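Local coordinates for protein CmeC (Campylobacter jejuni, PDB 4MT4) that forms a trimeric outer membrane channel of the outer membrane factor family, probably serving as the exit duct of a drug efflux system, at residues L62-I65 against H66-A70; S266-L269 against L270-D274; K281-Q284 against Q285-V289; E353-V356 against N357-T361. All blocks are in the same frame, centred on the assembly; numbering follows the deposited sequence.

Contact 1. Residues L62-I65 against H66-A70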
loop_
_atom_site.group_PDB
_atom_site.type_symbol
_atom_site.label_atom_id
_atom_site.label_comp_id
_atom_site.label_asym_id
_atom_site.label_seq_id
_atom_site.Cartn_x
_atom_site.Cartn_y
_atom_site.Cartn_z
ATOM N N LEU B 62 -11.674 -7.572 11.184
ATOM C CA LEU B 62 -11.823 -7.374 9.747
ATOM C C LEU B 62 -11.622 -8.678 8.985
ATOM O O LEU B 62 -12.374 -8.993 8.065
ATOM C CB LEU B 62 -10.833 -6.323 9.243
ATOM C CG LEU B 62 -11.109 -4.866 9.614
ATOM C CD1 LEU B 62 -9.951 -3.973 9.189
ATOM C CD2 LEU B 62 -12.412 -4.395 8.987
ATOM N N ALA B 63 -10.601 -9.430 9.381
ATOM C CA ALA B 63 -10.301 -10.714 8.762
ATOM C C ALA B 63 -11.425 -11.718 9.005
ATOM O O ALA B 63 -11.701 -12.569 8.160
ATOM C CB ALA B 63 -8.984 -11.258 9.286
ATOM N N PHE B 64 -12.069 -11.613 10.165
ATOM C CA PHE B 64 -13.194 -12.478 10.502
ATOM C C PHE B 64 -14.403 -12.127 9.640
ATOM O O PHE B 64 -15.115 -13.009 9.166
ATOM C CB PHE B 64 -13.549 -12.360 11.990
ATOM C CG PHE B 64 -14.528 -13.401 12.469
ATOM C CD1 PHE B 64 -15.891 -13.162 12.420
ATOM C CD2 PHE B 64 -14.084 -14.614 12.972
ATOM C CE1 PHE B 64 -16.793 -14.111 12.857
ATOM C CE2 PHE B 64 -14.983 -15.569 13.413
ATOM C CZ PHE B 64 -16.341 -15.316 13.356
ATOM N N ILE B 65 -14.619 -10.830 9.442
ATOM C CA ILE B 65 -15.740 -10.340 8.649
ATOM C C ILE B 65 -15.564 -10.701 7.178
ATOM O O ILE B 65 -16.520 -11.097 6.508
ATOM C CB ILE B 65 -15.898 -8.813 8.796
ATOM C CG1 ILE B 65 -16.220 -8.453 10.248
ATOM C CG2 ILE B 65 -16.986 -8.287 7.872
ATOM C CD1 ILE B 65 -16.197 -6.970 10.525
ATOM N N HIS B 66 -14.334 -10.568 6.686
ATOM C CA HIS B 66 -14.006 -10.940 5.313
ATOM C C HIS B 66 -14.340 -12.406 5.054
ATOM O O HIS B 66 -14.762 -12.773 3.959
ATOM C CB HIS B 66 -12.527 -10.679 5.022
ATOM C CG HIS B 66 -12.168 -9.226 4.967
ATOM N ND1 HIS B 66 -13.081 -8.246 4.638
ATOM C CD2 HIS B 66 -10.998 -8.587 5.202
ATOM C CE1 HIS B 66 -12.487 -7.066 4.671
ATOM N NE2 HIS B 66 -11.224 -7.245 5.011
ATOM N N MET B 67 -14.150 -13.237 6.074
ATOM C CA MET B 67 -14.479 -14.654 5.996
ATOM C C MET B 67 -15.990 -14.862 5.926
ATOM O O MET B 67 -16.476 -15.696 5.160
ATOM C CB MET B 67 -13.892 -15.399 7.197
ATOM C CG MET B 67 -14.224 -16.881 7.251
ATOM S SD MET B 67 -13.438 -17.692 8.653
ATOM C CE MET B 67 -14.028 -16.687 10.009
ATOM N N GLU B 68 -16.724 -14.096 6.727
ATOM C CA GLU B 68 -18.180 -14.168 6.744
ATOM C C GLU B 68 -18.768 -13.656 5.433
ATOM O O GLU B 68 -19.795 -14.149 4.965
ATOM C CB GLU B 68 -18.745 -13.373 7.921
ATOM C CG GLU B 68 -18.429 -13.971 9.284
ATOM C CD GLU B 68 -18.986 -13.143 10.425
ATOM O OE1 GLU B 68 -18.658 -11.940 10.505
ATOM O OE2 GLU B 68 -19.752 -13.696 11.242
ATOM N N GLN B 69 -18.111 -12.660 4.847
ATOM C CA GLN B 69 -18.524 -12.118 3.558
ATOM C C GLN B 69 -18.362 -13.158 2.457
ATOM O O GLN B 69 -19.207 -13.274 1.568
ATOM C CB GLN B 69 -17.719 -10.862 3.220
ATOM C CG GLN B 69 -18.054 -9.656 4.084
ATOM C CD GLN B 69 -17.046 -8.533 3.942
ATOM O OE1 GLN B 69 -15.883 -8.764 3.614
ATOM N NE2 GLN B 69 -17.491 -7.306 4.187
ATOM N N ALA B 70 -17.273 -13.918 2.527
ATOM C CA ALA B 70 -17.006 -14.974 1.558
ATOM C C ALA B 70 -18.027 -16.096 1.692
ATOM O O ALA B 70 -18.415 -16.716 0.704
ATOM C CB ALA B 70 -15.593 -15.515 1.735
#
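Phe64 meets Met67 and Glu68 one turn further along the helix. Met67 CE lies over one face of the Phe64 ring, 4.0 Å from its centroid, a CH-pi contact in which the closest pair is CE and Phe64 CD2 at 3.6 Å. A bend at the end of the methionine (chi3 55°) turns the methyl in under the ring, a fold that this flexible thioether makes easily. Glu68 comes to another part of the ring, with OE2 3.4 Å from Phe64 CE1 and the carboxylate plane 63° from the ring plane. Its charge is taken up by Arg472, which forms a salt bridge with OE1 and also touches Phe64. Away from the phenylalanine, the imidazole of His66 lays one face on the carbonyl of Leu62, with CG 3.1 Å from Leu62 O. His66 ND1 donates to Gln69 OE1 at 3.0 Å in a nearly straight bond lying in the ring plane, which fixes the imidazole's rotation. The other end of that amide, NE2, passes 3.8 Å from Ile65 CG2 and bonds Glu353 of the second subunit. Regular helical bonds such as Gln69 N to Ile65 O, 2.8 Å, space these groups. Helix 58-79 thus packs Ala63 and Met67 on helix 129-195, Phe64 on the C-terminal loop, and Ile65 on Val356 of the second subunit.

Contact 2. Residues S266-L269 against L270-D274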
loop_
_atom_site.group_PDB
_atom_site.type_symbol
_atom_site.label_atom_id
_atom_site.label_comp_id
_atom_site.label_asym_id
_atom_site.label_seq_id
_atom_site.Cartn_x
_atom_site.Cartn_y
_atom_site.Cartn_z
ATOM N N SER B 266 9.127 -30.946 6.440
ATOM C CA SER B 266 8.856 -31.703 5.224
ATOM C C SER B 266 7.430 -31.458 4.743
ATOM O O SER B 266 7.064 -31.834 3.629
ATOM C CB SER B 266 9.086 -33.197 5.456
ATOM O OG SER B 266 8.176 -33.709 6.413
ATOM N N THR B 267 6.632 -30.823 5.596
ATOM C CA THR B 267 5.248 -30.497 5.277
ATOM C C THR B 267 4.977 -29.006 5.450
ATOM O O THR B 267 3.922 -28.611 5.941
ATOM C CB THR B 267 4.263 -31.284 6.162
ATOM O OG1 THR B 267 4.537 -31.011 7.542
ATOM C CG2 THR B 267 4.392 -32.779 5.914
ATOM N N ILE B 268 5.935 -28.181 5.042
ATOM C CA ILE B 268 5.846 -26.736 5.227
ATOM C C ILE B 268 4.708 -26.127 4.402
ATOM O O ILE B 268 4.153 -25.085 4.760
ATOM C CB ILE B 268 7.183 -26.046 4.863
ATOM C CG1 ILE B 268 7.161 -24.569 5.260
ATOM C CG2 ILE B 268 7.493 -26.211 3.383
ATOM C CD1 ILE B 268 6.940 -24.341 6.735
ATOM N N LEU B 269 4.350 -26.791 3.307
ATOM C CA LEU B 269 3.275 -26.317 2.446
ATOM C C LEU B 269 1.926 -26.443 3.140
ATOM O O LEU B 269 1.001 -25.678 2.867
ATOM C CB LEU B 269 3.262 -27.091 1.126
ATOM C CG LEU B 269 3.966 -26.458 -0.076
ATOM C CD1 LEU B 269 5.436 -26.195 0.214
ATOM C CD2 LEU B 269 3.808 -27.349 -1.297
ATOM N N LEU B 270 1.823 -27.412 4.045
ATOM C CA LEU B 270 0.580 -27.663 4.762
ATOM C C LEU B 270 0.547 -26.966 6.118
ATOM O O LEU B 270 -0.427 -27.090 6.859
ATOM C CB LEU B 270 0.373 -29.166 4.957
ATOM C CG LEU B 270 0.359 -30.037 3.700
ATOM C CD1 LEU B 270 0.253 -31.508 4.077
ATOM C CD2 LEU B 270 -0.776 -29.632 2.774
ATOM N N GLN B 271 1.607 -26.233 6.443
ATOM C CA GLN B 271 1.726 -25.639 7.770
ATOM C C GLN B 271 1.720 -24.112 7.770
ATOM O O GLN B 271 1.644 -23.491 8.829
ATOM C CB GLN B 271 2.995 -26.152 8.451
ATOM C CG GLN B 271 2.906 -27.612 8.863
ATOM C CD GLN B 271 4.232 -28.168 9.325
ATOM O OE1 GLN B 271 5.289 -27.762 8.845
ATOM N NE2 GLN B 271 4.185 -29.105 10.264
ATOM N N ARG B 272 1.795 -23.509 6.589
ATOM C CA ARG B 272 1.699 -22.057 6.475
ATOM C C ARG B 272 0.364 -21.639 5.862
ATOM O O ARG B 272 0.026 -22.057 4.755
ATOM C CB ARG B 272 2.855 -21.497 5.645
ATOM C CG ARG B 272 4.189 -21.439 6.380
ATOM C CD ARG B 272 5.254 -20.750 5.536
ATOM N NE ARG B 272 4.882 -19.376 5.208
ATOM C CZ ARG B 272 5.614 -18.309 5.508
ATOM N NH1 ARG B 272 6.773 -18.454 6.136
ATOM N NH2 ARG B 272 5.194 -17.098 5.172
ATOM N N PRO B 273 -0.398 -20.807 6.587
ATOM C CA PRO B 273 -1.724 -20.341 6.161
ATOM C C PRO B 273 -1.695 -19.554 4.850
ATOM O O PRO B 273 -2.624 -19.662 4.053
ATOM C CB PRO B 273 -2.169 -19.441 7.320
ATOM C CG PRO B 273 -1.380 -19.908 8.491
ATOM C CD PRO B 273 -0.055 -20.330 7.938
ATOM N N ASP B 274 -0.634 -18.781 4.633
ATOM C CA ASP B 274 -0.541 -17.937 3.447
ATOM C C ASP B 274 -0.336 -18.771 2.187
ATOM O O ASP B 274 -0.778 -18.387 1.104
ATOM C CB ASP B 274 0.587 -16.912 3.599
ATOM C CG ASP B 274 1.943 -17.556 3.796
ATOM O OD1 ASP B 274 2.001 -18.686 4.325
ATOM O OD2 ASP B 274 2.954 -16.923 3.424
HETATM O O HOH W 1 -0.908 -24.325 4.072
#
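Thr267 sets OG1 between its own backbone N and carbonyl carbon (chi1 57°), while Gln271 turns CG away from its carbonyl carbon (chi1 -71°) and then runs out extended, which brings its amide across the threonine. Thr267 OG1 stands 3.4 Å from Gln271 CD, and Gln271 CG rests 3.3 Å from Thr267 O. The amide spends its hydrogen bonds elsewhere: OE1 on Ser265 and NE2 on Glu451. The backbone turns tightly here, Leu270 N bonding Thr267 O at 3.1 Å from well above the carbonyl plane. Ile268 and Arg272 run side by side in the same direction, with Ile268 CD1 4.0 Å from Arg272 CG, so the aliphatic part of the arginine packs against the isoleucine. Arg272 occupies the N-cap position of helix 273-293, and Pro273 suits the first turn, where a backbone N-H is not needed. The guanidinium grips Asp274 side-on, NE to OD1 at 3.1 Å and NH2 to OD2 at 2.8 Å, both oxygens close to its plane. Glu368 also pairs with NH2, and NH1 reaches the carbonyl of Ala445. Held from several directions, this buried arginine cannot easily rotate, and two nearby carboxylates would be expected to stabilise its positive charge.

Contact 3. Residues K281-Q284 against Q285-V289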
loop_
_atom_site.group_PDB
_atom_site.type_symbol
_atom_site.label_atom_id
_atom_site.label_comp_id
_atom_site.label_asym_id
_atom_site.label_seq_id
_atom_site.Cartn_x
_atom_site.Cartn_y
_atom_site.Cartn_z
ATOM N N LYS B 281 -6.845 -19.635 -3.824
ATOM C CA LYS B 281 -7.126 -18.550 -4.752
ATOM C C LYS B 281 -6.746 -18.946 -6.174
ATOM O O LYS B 281 -7.269 -18.397 -7.144
ATOM C CB LYS B 281 -6.388 -17.280 -4.332
ATOM C CG LYS B 281 -6.938 -16.659 -3.059
ATOM C CD LYS B 281 -6.154 -15.429 -2.649
ATOM C CE LYS B 281 -6.674 -14.858 -1.337
ATOM N NZ LYS B 281 -5.942 -13.627 -0.929
ATOM N N LEU B 282 -5.842 -19.914 -6.289
ATOM C CA LEU B 282 -5.431 -20.425 -7.591
ATOM C C LEU B 282 -6.489 -21.360 -8.174
ATOM O O LEU B 282 -6.817 -21.270 -9.358
ATOM C CB LEU B 282 -4.087 -21.145 -7.487
ATOM C CG LEU B 282 -3.601 -21.890 -8.734
ATOM C CD1 LEU B 282 -3.507 -20.953 -9.932
ATOM C CD2 LEU B 282 -2.266 -22.565 -8.466
ATOM N N THR B 283 -7.028 -22.251 -7.344
ATOM C CA THR B 283 -8.092 -23.157 -7.786
ATOM C C THR B 283 -9.361 -22.374 -8.085
ATOM O O THR B 283 -10.169 -22.774 -8.919
ATOM C CB THR B 283 -8.426 -24.234 -6.735
ATOM O OG1 THR B 283 -9.556 -23.812 -5.961
ATOM C CG2 THR B 283 -7.247 -24.474 -5.811
ATOM N N GLN B 284 -9.528 -21.259 -7.383
ATOM C CA GLN B 284 -10.676 -20.388 -7.590
ATOM C C GLN B 284 -10.671 -19.830 -9.008
ATOM O O GLN B 284 -11.683 -19.871 -9.706
ATOM C CB GLN B 284 -10.674 -19.246 -6.575
ATOM C CG GLN B 284 -11.759 -18.212 -6.813
ATOM C CD GLN B 284 -11.737 -17.097 -5.787
ATOM O OE1 GLN B 284 -10.681 -16.735 -5.268
ATOM N NE2 GLN B 284 -12.907 -16.548 -5.487
ATOM N N GLN B 285 -9.519 -19.318 -9.426
ATOM C CA GLN B 285 -9.358 -18.772 -10.770
ATOM C C GLN B 285 -9.440 -19.874 -11.821
ATOM O O GLN B 285 -9.892 -19.642 -12.942
ATOM C CB GLN B 285 -8.028 -18.025 -10.890
ATOM C CG GLN B 285 -7.925 -16.801 -9.992
ATOM C CD GLN B 285 -8.983 -15.763 -10.309
ATOM O OE1 GLN B 285 -9.257 -15.475 -11.475
ATOM N NE2 GLN B 285 -9.592 -15.202 -9.271
ATOM N N ASN B 286 -9.003 -21.074 -11.450
ATOM C CA ASN B 286 -9.048 -22.217 -12.352
ATOM C C ASN B 286 -10.484 -22.619 -12.666
ATOM O O ASN B 286 -10.803 -22.993 -13.795
ATOM C CB ASN B 286 -8.286 -23.398 -11.750
ATOM C CG ASN B 286 -8.250 -24.599 -12.671
ATOM O OD1 ASN B 286 -7.539 -24.603 -13.677
ATOM N ND2 ASN B 286 -9.011 -25.632 -12.329
ATOM N N TYR B 287 -11.348 -22.533 -11.659
ATOM C CA TYR B 287 -12.767 -22.823 -11.833
ATOM C C TYR B 287 -13.438 -21.773 -12.713
ATOM O O TYR B 287 -14.359 -22.076 -13.470
ATOM C CB TYR B 287 -13.469 -22.896 -10.473
ATOM C CG TYR B 287 -13.287 -24.216 -9.754
ATOM C CD1 TYR B 287 -13.491 -25.424 -10.415
ATOM C CD2 TYR B 287 -12.906 -24.256 -8.418
ATOM C CE1 TYR B 287 -13.325 -26.632 -9.762
ATOM C CE2 TYR B 287 -12.736 -25.458 -7.757
ATOM C CZ TYR B 287 -12.947 -26.642 -8.432
ATOM O OH TYR B 287 -12.776 -27.835 -7.768
ATOM N N LEU B 288 -12.964 -20.536 -12.606
ATOM C CA LEU B 288 -13.526 -19.428 -13.371
ATOM C C LEU B 288 -13.145 -19.512 -14.843
ATOM O O LEU B 288 -13.787 -18.895 -15.693
ATOM C CB LEU B 288 -13.073 -18.091 -12.786
ATOM C CG LEU B 288 -13.661 -17.755 -11.414
ATOM C CD1 LEU B 288 -13.155 -16.408 -10.923
ATOM C CD2 LEU B 288 -15.183 -17.780 -11.470
ATOM N N VAL B 289 -12.091 -20.266 -15.138
ATOM C CA VAL B 289 -11.721 -20.537 -16.519
ATOM C C VAL B 289 -12.811 -21.382 -17.168
ATOM O O VAL B 289 -13.218 -21.130 -18.304
ATOM C CB VAL B 289 -10.364 -21.262 -16.620
ATOM C CG1 VAL B 289 -10.105 -21.721 -18.047
ATOM C CG2 VAL B 289 -9.240 -20.357 -16.133
HETATM O O HOH W 2 -8.781 -15.920 -6.575
HETATM O O HOH W 3 -10.173 -25.677 -10.040
#
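Thr283 and Tyr287 lie side by side one helical turn apart and point the same way, the threonine hydroxyl OG1 4.0 Å from Tyr287 CE2. Tyr287 CD2 also comes 3.2 Å from Thr283 O. A water sits 3.1 Å above the centre of one face of this ring, where it donates to Thr283 O and accepts from Asn286 ND2. Asn286 can reach it because its CG is anti to the backbone N (chi1 -178°), and a short amide at this place serves partners at both ends: OD1 takes Lys351 NZ, while ND2 also gives to the carbonyl of Pro5. Thr283 OG1, for its part, bonds Ser139.

Elsewhere on the helix a second water joins Gln285 to the backbone of Lys281. Gln285 bends at chi2 (-61°), laying CG 3.3 Å from Lys281 O and offering NE2 to the water at 2.9 Å. That water donates to Lys281 O at 3.0 Å and also approaches Gln284 OE1, on the extended neighbouring side chain, though this last distance is short enough to be doubtful. Lys281 O also accepts a weak bond from Gln285 N. Leu288 CG rests 3.4 Å from Gln284 O, the carbonyl one turn earlier, which its own backbone N-H also uses.

Helix 273-293 runs between two long helices: Leu288 and Tyr287 face helix 129-195, Leu282 and Gln285 face helix 339-405, and the N-terminal loop, through Ser4, Pro5 and Leu7, covers the side of Thr283, Asn286 and Tyr287.

Contact 4. Residues E353-V356 against N357-T361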
loop_
_atom_site.group_PDB
_atom_site.type_symbol
_atom_site.label_atom_id
_atom_site.label_comp_id
_atom_site.label_asym_id
_atom_site.label_seq_id
_atom_site.Cartn_x
_atom_site.Cartn_y
_atom_site.Cartn_z
ATOM N N GLU B 353 -1.973 -15.330 -13.287
ATOM C CA GLU B 353 -1.621 -14.333 -12.283
ATOM C C GLU B 353 -1.687 -14.936 -10.883
ATOM O O GLU B 353 -0.832 -14.672 -10.039
ATOM C CB GLU B 353 -2.548 -13.121 -12.385
ATOM C CG GLU B 353 -2.276 -12.040 -11.353
ATOM C CD GLU B 353 -3.124 -10.801 -11.564
ATOM O OE1 GLU B 353 -4.014 -10.824 -12.441
ATOM O OE2 GLU B 353 -2.897 -9.802 -10.851
ATOM N N ALA B 354 -2.702 -15.761 -10.650
ATOM C CA ALA B 354 -2.868 -16.425 -9.364
ATOM C C ALA B 354 -1.783 -17.476 -9.152
ATOM O O ALA B 354 -1.404 -17.766 -8.019
ATOM C CB ALA B 354 -4.247 -17.055 -9.267
ATOM N N PHE B 355 -1.291 -18.047 -10.249
ATOM C CA PHE B 355 -0.210 -19.024 -10.186
ATOM C C PHE B 355 1.097 -18.328 -9.826
ATOM O O PHE B 355 1.872 -18.828 -9.014
ATOM C CB PHE B 355 -0.061 -19.772 -11.517
ATOM C CG PHE B 355 0.792 -21.011 -11.425
ATOM C CD1 PHE B 355 2.175 -20.924 -11.447
ATOM C CD2 PHE B 355 0.209 -22.265 -11.318
ATOM C CE1 PHE B 355 2.960 -22.059 -11.359
ATOM C CE2 PHE B 355 0.990 -23.404 -11.233
ATOM C CZ PHE B 355 2.365 -23.300 -11.255
ATOM N N VAL B 356 1.337 -17.175 -10.444
ATOM C CA VAL B 356 2.537 -16.394 -10.175
ATOM C C VAL B 356 2.527 -15.888 -8.735
ATOM O O VAL B 356 3.566 -15.848 -8.073
ATOM C CB VAL B 356 2.670 -15.207 -11.153
ATOM C CG1 VAL B 356 3.843 -14.326 -10.774
ATOM C CG2 VAL B 356 2.829 -15.714 -12.576
ATOM N N ASN B 357 1.345 -15.515 -8.255
ATOM C CA ASN B 357 1.175 -15.125 -6.861
ATOM C C ASN B 357 1.510 -16.281 -5.926
ATOM O O ASN B 357 2.074 -16.081 -4.851
ATOM C CB ASN B 357 -0.254 -14.639 -6.602
ATOM C CG ASN B 357 -0.521 -13.270 -7.195
ATOM O OD1 ASN B 357 0.408 -12.531 -7.523
ATOM N ND2 ASN B 357 -1.796 -12.918 -7.324
ATOM N N TYR B 358 1.163 -17.494 -6.349
ATOM C CA TYR B 358 1.462 -18.691 -5.571
ATOM C C TYR B 358 2.963 -18.937 -5.493
ATOM O O TYR B 358 3.502 -19.201 -4.417
ATOM C CB TYR B 358 0.765 -19.913 -6.172
ATOM C CG TYR B 358 1.122 -21.216 -5.488
ATOM C CD1 TYR B 358 0.459 -21.623 -4.338
ATOM C CD2 TYR B 358 2.123 -22.037 -5.992
ATOM C CE1 TYR B 358 0.782 -22.811 -3.709
ATOM C CE2 TYR B 358 2.454 -23.225 -5.371
ATOM C CZ TYR B 358 1.781 -23.607 -4.231
ATOM O OH TYR B 358 2.110 -24.792 -3.612
ATOM N N GLN B 359 3.623 -18.860 -6.645
ATOM C CA GLN B 359 5.067 -19.031 -6.731
ATOM C C GLN B 359 5.780 -18.038 -5.819
ATOM O O GLN B 359 6.679 -18.405 -5.065
ATOM C CB GLN B 359 5.540 -18.854 -8.176
ATOM C CG GLN B 359 4.920 -19.826 -9.175
ATOM C CD GLN B 359 5.709 -21.113 -9.318
ATOM O OE1 GLN B 359 5.891 -21.855 -8.353
ATOM N NE2 GLN B 359 6.189 -21.382 -10.527
ATOM N N ASN B 360 5.355 -16.780 -5.887
ATOM C CA ASN B 360 5.965 -15.710 -5.105
ATOM C C ASN B 360 5.766 -15.906 -3.604
ATOM O O ASN B 360 6.639 -15.567 -2.806
ATOM C CB ASN B 360 5.403 -14.353 -5.537
ATOM C CG ASN B 360 6.234 -13.188 -5.033
ATOM O OD1 ASN B 360 7.249 -12.830 -5.632
ATOM N ND2 ASN B 360 5.803 -12.586 -3.931
ATOM N N THR B 361 4.614 -16.451 -3.227
ATOM C CA THR B 361 4.330 -16.762 -1.832
ATOM C C THR B 361 5.237 -17.892 -1.352
ATOM O O THR B 361 5.694 -17.894 -0.210
ATOM C CB THR B 361 2.855 -17.163 -1.624
ATOM O OG1 THR B 361 2.001 -16.123 -2.114
ATOM C CG2 THR B 361 2.561 -17.397 -0.146
#
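Within the long helix 339-405, a partly buried segment beside a subunit interface sets Phe355 against Gln359 and Glu353 against Asn357, each pair one turn apart. Gln359 bends at chi2 (-89°), bringing its amide to the rim of the Phe355 ring: NE2 lies near the ring plane, 3.4 Å from CE1, and amide and ring planes stand 74° apart. Gln359 CG adds a contact of 3.7 Å with Phe355 CD1. Phe355 also packs on Leu282, and its ring meets Phe471 of the third subunit with the planes nearly parallel. Glu353 and Asn357 run alongside each other, and Asn357 CG sits 3.2 Å from Glu353 O. The glutamate carboxylate finds its partner across the interface, OE1 bonding Gln69 of the third subunit. At the other end Thr361 OG1 donates to Asn357 O at 2.7 Å, while Thr361 N reaches the same oxygen at 3.0 Å from the opposite face of the carbonyl plane. A threonine suits this place because its hydroxyl can turn back on its own helix. Since the amide of Gln359 comes to the ring's edge, its touch is van der Waals rather than an N-H over the pi cloud, and directional bonding comes instead from groups such as the backbone, Thr361 and the intersubunit glutamate.

Contacts 1 and 4 face each other across the interface between copies. Contacts 2 and 3 meet no other chain and share helix 273-293, contact 2 at its start and contact 3 further along. Both touch contact 4, contact 3 through Leu282 and Gln285 on Phe355 and Ala354, contact 2 through Asp274 on Thr361 and Leu269 on Tyr358; contact 1 touches none of them within its chain. Contact 4 has the most buried residues, four of the eight that touch; the others mix buried residues with exposed ones (His66, Leu270, Lys281). Ring packing marks contacts 1 and 4, a charge network contact 2, and bridging waters contact 3.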